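Putative Nitroreductase (Anabaena variabilis ATCC 29413, PDB 3EO7) binds flavin mononucleotide and, as a member of the nitroreductase family, probably acts as an FMN-dependent oxidoreductase. Local coordinates at residues Y374-I380 / M458-L463. Coordinates in Å, arbitrary orientation, origin at the centre of the assembly. Residue numbers count along the deposited sequence, not the author numbering.
Sequences YFDLNLI and MDAGHL
Residues 374-380, the last part of the loop between helix 347-358 and strand 381-390, pack against 458-463, which form part of helix 452-473. The loop is extended at Tyr-374 and makes a 3-10 turn at 377-379, and Asp-376 OD1 accepts from Asn-378 N (3.0 Å) in an Asx turn. The CA atoms of Tyr-374 and Asp-459 lie 6.0 Å apart, those of Ile-380 and Ala-460 7.7 Å. The polar centre is the Asp-459 carboxylate (chi1 m), which receives two nearly linear backbone hydrogen bonds, Phe-375 N to OD1 at 2.9 Å and Asp-376 N to OD2 at 2.8 Å. A water donates to Asp-459 OD2 (2.7 Å) and Asp-376 O (3.0 Å). Among the rings, Tyr-374 (m) and His-462 (t) form an offset stack, centroids 3.8 Å apart and planes at 16°, while His-462 NE2 is hydrogen-bonded to Glu-197 of helix 181-202, in the other nitroreductase-family half. Selenomethionine Met-458 makes an oblique Met-aromatic contact, SE 4.8 Å from the Phe-375 ring centroid. Apolar packing joins Ile-380 CD1 to Asp-459 CB (3.4 Å) and Leu-377 CD2 to Leu-463 CD1 (3.9 Å). The Ala-460 side chain is about 9 Å from bound FMN. One buried carboxylate thus satisfies two consecutive loop amides, compensating its own burial and fixing the loop on the helix.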
loop_
_atom_site.group_PDB
_atom_site.type_symbol
_atom_site.label_atom_id
_atom_site.label_comp_id
_atom_site.label_asym_id
_atom_site.label_seq_id
_atom_site.Cartn_x
_atom_site.Cartn_y
_atom_site.Cartn_z
ATOM N N TYR A 374 -6.527 0.000 -8.468
ATOM C CA TYR A 374 -6.088 -1.044 -7.557
ATOM C C TYR A 374 -5.808 -2.252 -8.453
ATOM O O TYR A 374 -6.202 -2.295 -9.615
ATOM C CB TYR A 374 -7.188 -1.419 -6.570
ATOM C CG TYR A 374 -7.438 -0.344 -5.527
ATOM C CD1 TYR A 374 -8.233 0.755 -5.810
ATOM C CD2 TYR A 374 -6.891 -0.429 -4.252
ATOM C CE1 TYR A 374 -8.469 1.738 -4.841
ATOM C CE2 TYR A 374 -7.132 0.551 -3.299
ATOM C CZ TYR A 374 -7.920 1.627 -3.604
ATOM O OH TYR A 374 -8.156 2.606 -2.668
ATOM N N PHE A 375 -5.206 -3.289 -7.892
ATOM C CA PHE A 375 -4.962 -4.522 -8.638
ATOM C C PHE A 375 -6.277 -5.259 -8.797
ATOM O O PHE A 375 -6.735 -5.498 -9.933
ATOM C CB PHE A 375 -3.863 -5.358 -7.974
ATOM C CG PHE A 375 -2.552 -4.667 -7.957
ATOM C CD1 PHE A 375 -1.851 -4.489 -9.142
ATOM C CD2 PHE A 375 -1.999 -4.185 -6.782
ATOM C CE1 PHE A 375 -0.646 -3.824 -9.153
ATOM C CE2 PHE A 375 -0.804 -3.511 -6.793
ATOM C CZ PHE A 375 -0.110 -3.351 -7.975
ATOM N N ASP A 376 -6.929 -5.601 -7.682
ATOM C CA ASP A 376 -8.271 -6.166 -7.753
ATOM C C ASP A 376 -8.974 -6.146 -6.413
ATOM O O ASP A 376 -8.853 -7.081 -5.626
ATOM C CB ASP A 376 -8.266 -7.592 -8.337
ATOM C CG ASP A 376 -9.667 -8.063 -8.724
ATOM O OD1 ASP A 376 -10.634 -7.398 -8.343
ATOM O OD2 ASP A 376 -9.788 -9.086 -9.412
ATOM N N LEU A 377 -9.715 -5.082 -6.154
ATOM C CA LEU A 377 -10.479 -4.961 -4.897
ATOM C C LEU A 377 -11.580 -5.971 -4.729
ATOM O O LEU A 377 -12.032 -6.243 -3.602
ATOM C CB LEU A 377 -11.011 -3.557 -4.722
ATOM C CG LEU A 377 -10.013 -2.501 -4.290
ATOM C CD1 LEU A 377 -10.767 -1.221 -3.965
ATOM C CD2 LEU A 377 -9.210 -2.976 -3.078
ATOM N N ASN A 378 -12.001 -6.592 -5.833
ATOM C CA ASN A 378 -12.997 -7.631 -5.716
ATOM C C ASN A 378 -12.532 -8.824 -4.881
ATOM O O ASN A 378 -13.350 -9.621 -4.468
ATOM C CB ASN A 378 -13.446 -8.112 -7.069
ATOM C CG ASN A 378 -14.202 -7.046 -7.832
ATOM O OD1 ASN A 378 -15.060 -6.343 -7.271
ATOM N ND2 ASN A 378 -13.889 -6.918 -9.114
ATOM N N LEU A 379 -11.221 -8.931 -4.635
ATOM C CA LEU A 379 -10.660 -10.027 -3.891
ATOM C C LEU A 379 -10.557 -9.750 -2.375
ATOM O O LEU A 379 -10.167 -10.632 -1.620
ATOM C CB LEU A 379 -9.274 -10.354 -4.431
ATOM C CG LEU A 379 -9.169 -10.643 -5.934
ATOM C CD1 LEU A 379 -7.722 -10.947 -6.315
ATOM C CD2 LEU A 379 -10.096 -11.799 -6.313
ATOM N N ILE A 380 -10.846 -8.519 -1.972
ATOM C CA ILE A 380 -10.655 -8.109 -0.589
ATOM C C ILE A 380 -11.999 -7.814 0.081
ATOM O O ILE A 380 -12.865 -7.143 -0.492
ATOM C CB ILE A 380 -9.750 -6.872 -0.532
ATOM C CG1 ILE A 380 -8.304 -7.283 -0.909
ATOM C CG2 ILE A 380 -9.773 -6.204 0.870
ATOM C CD1 ILE A 380 -7.509 -6.174 -1.225
HETATM N N MSE A 458 -0.677 -5.322 -1.503
HETATM C CA MSE A 458 -0.554 -3.942 -1.992
HETATM C C MSE A 458 -1.920 -3.236 -1.960
HETATM O O MSE A 458 -2.020 -2.077 -1.550
HETATM C CB MSE A 458 0.078 -3.880 -3.367
HETATM C CG MSE A 458 1.580 -4.146 -3.296
HETATM SE SE MSE A 458 2.470 -3.882 -5.009
HETATM C CE MSE A 458 1.900 -5.448 -5.939
ATOM N N ASP A 459 -2.983 -3.915 -2.371
ATOM C CA ASP A 459 -4.311 -3.294 -2.325
ATOM C C ASP A 459 -4.740 -2.955 -0.893
ATOM O O ASP A 459 -5.301 -1.883 -0.664
ATOM C CB ASP A 459 -5.362 -4.172 -2.994
ATOM C CG ASP A 459 -5.333 -4.083 -4.521
ATOM O OD1 ASP A 459 -4.666 -3.160 -5.089
ATOM O OD2 ASP A 459 -5.997 -4.975 -5.151
ATOM N N ALA A 460 -4.488 -3.857 0.062
ATOM C CA ALA A 460 -4.814 -3.609 1.459
ATOM C C ALA A 460 -4.053 -2.417 2.012
ATOM O O ALA A 460 -4.625 -1.571 2.730
ATOM C CB ALA A 460 -4.570 -4.868 2.310
ATOM N N GLY A 461 -2.771 -2.307 1.670
ATOM C CA GLY A 461 -1.982 -1.142 2.086
ATOM C C GLY A 461 -2.481 0.152 1.468
ATOM O O GLY A 461 -2.456 1.201 2.102
ATOM N N HIS A 462 -2.945 0.086 0.223
ATOM C CA HIS A 462 -3.494 1.237 -0.488
ATOM C C HIS A 462 -4.779 1.704 0.244
ATOM O O HIS A 462 -4.918 2.878 0.603
ATOM C CB HIS A 462 -3.715 0.853 -1.957
ATOM C CG HIS A 462 -4.233 1.953 -2.845
ATOM N ND1 HIS A 462 -4.264 1.803 -4.218
ATOM C CD2 HIS A 462 -4.746 3.186 -2.592
ATOM C CE1 HIS A 462 -4.787 2.886 -4.765
ATOM N NE2 HIS A 462 -5.079 3.745 -3.809
ATOM N N LEU A 463 -5.701 0.789 0.504
ATOM C CA LEU A 463 -6.889 1.107 1.325
ATOM C C LEU A 463 -6.436 1.673 2.673
ATOM O O LEU A 463 -6.973 2.678 3.139
ATOM C CB LEU A 463 -7.759 -0.142 1.517
ATOM C CG LEU A 463 -8.468 -0.697 0.283
ATOM C CD1 LEU A 463 -9.163 -2.032 0.663
ATOM C CD2 LEU A 463 -9.491 0.333 -0.296
HETATM O O HOH W 1 -6.067 -7.669 -4.796
#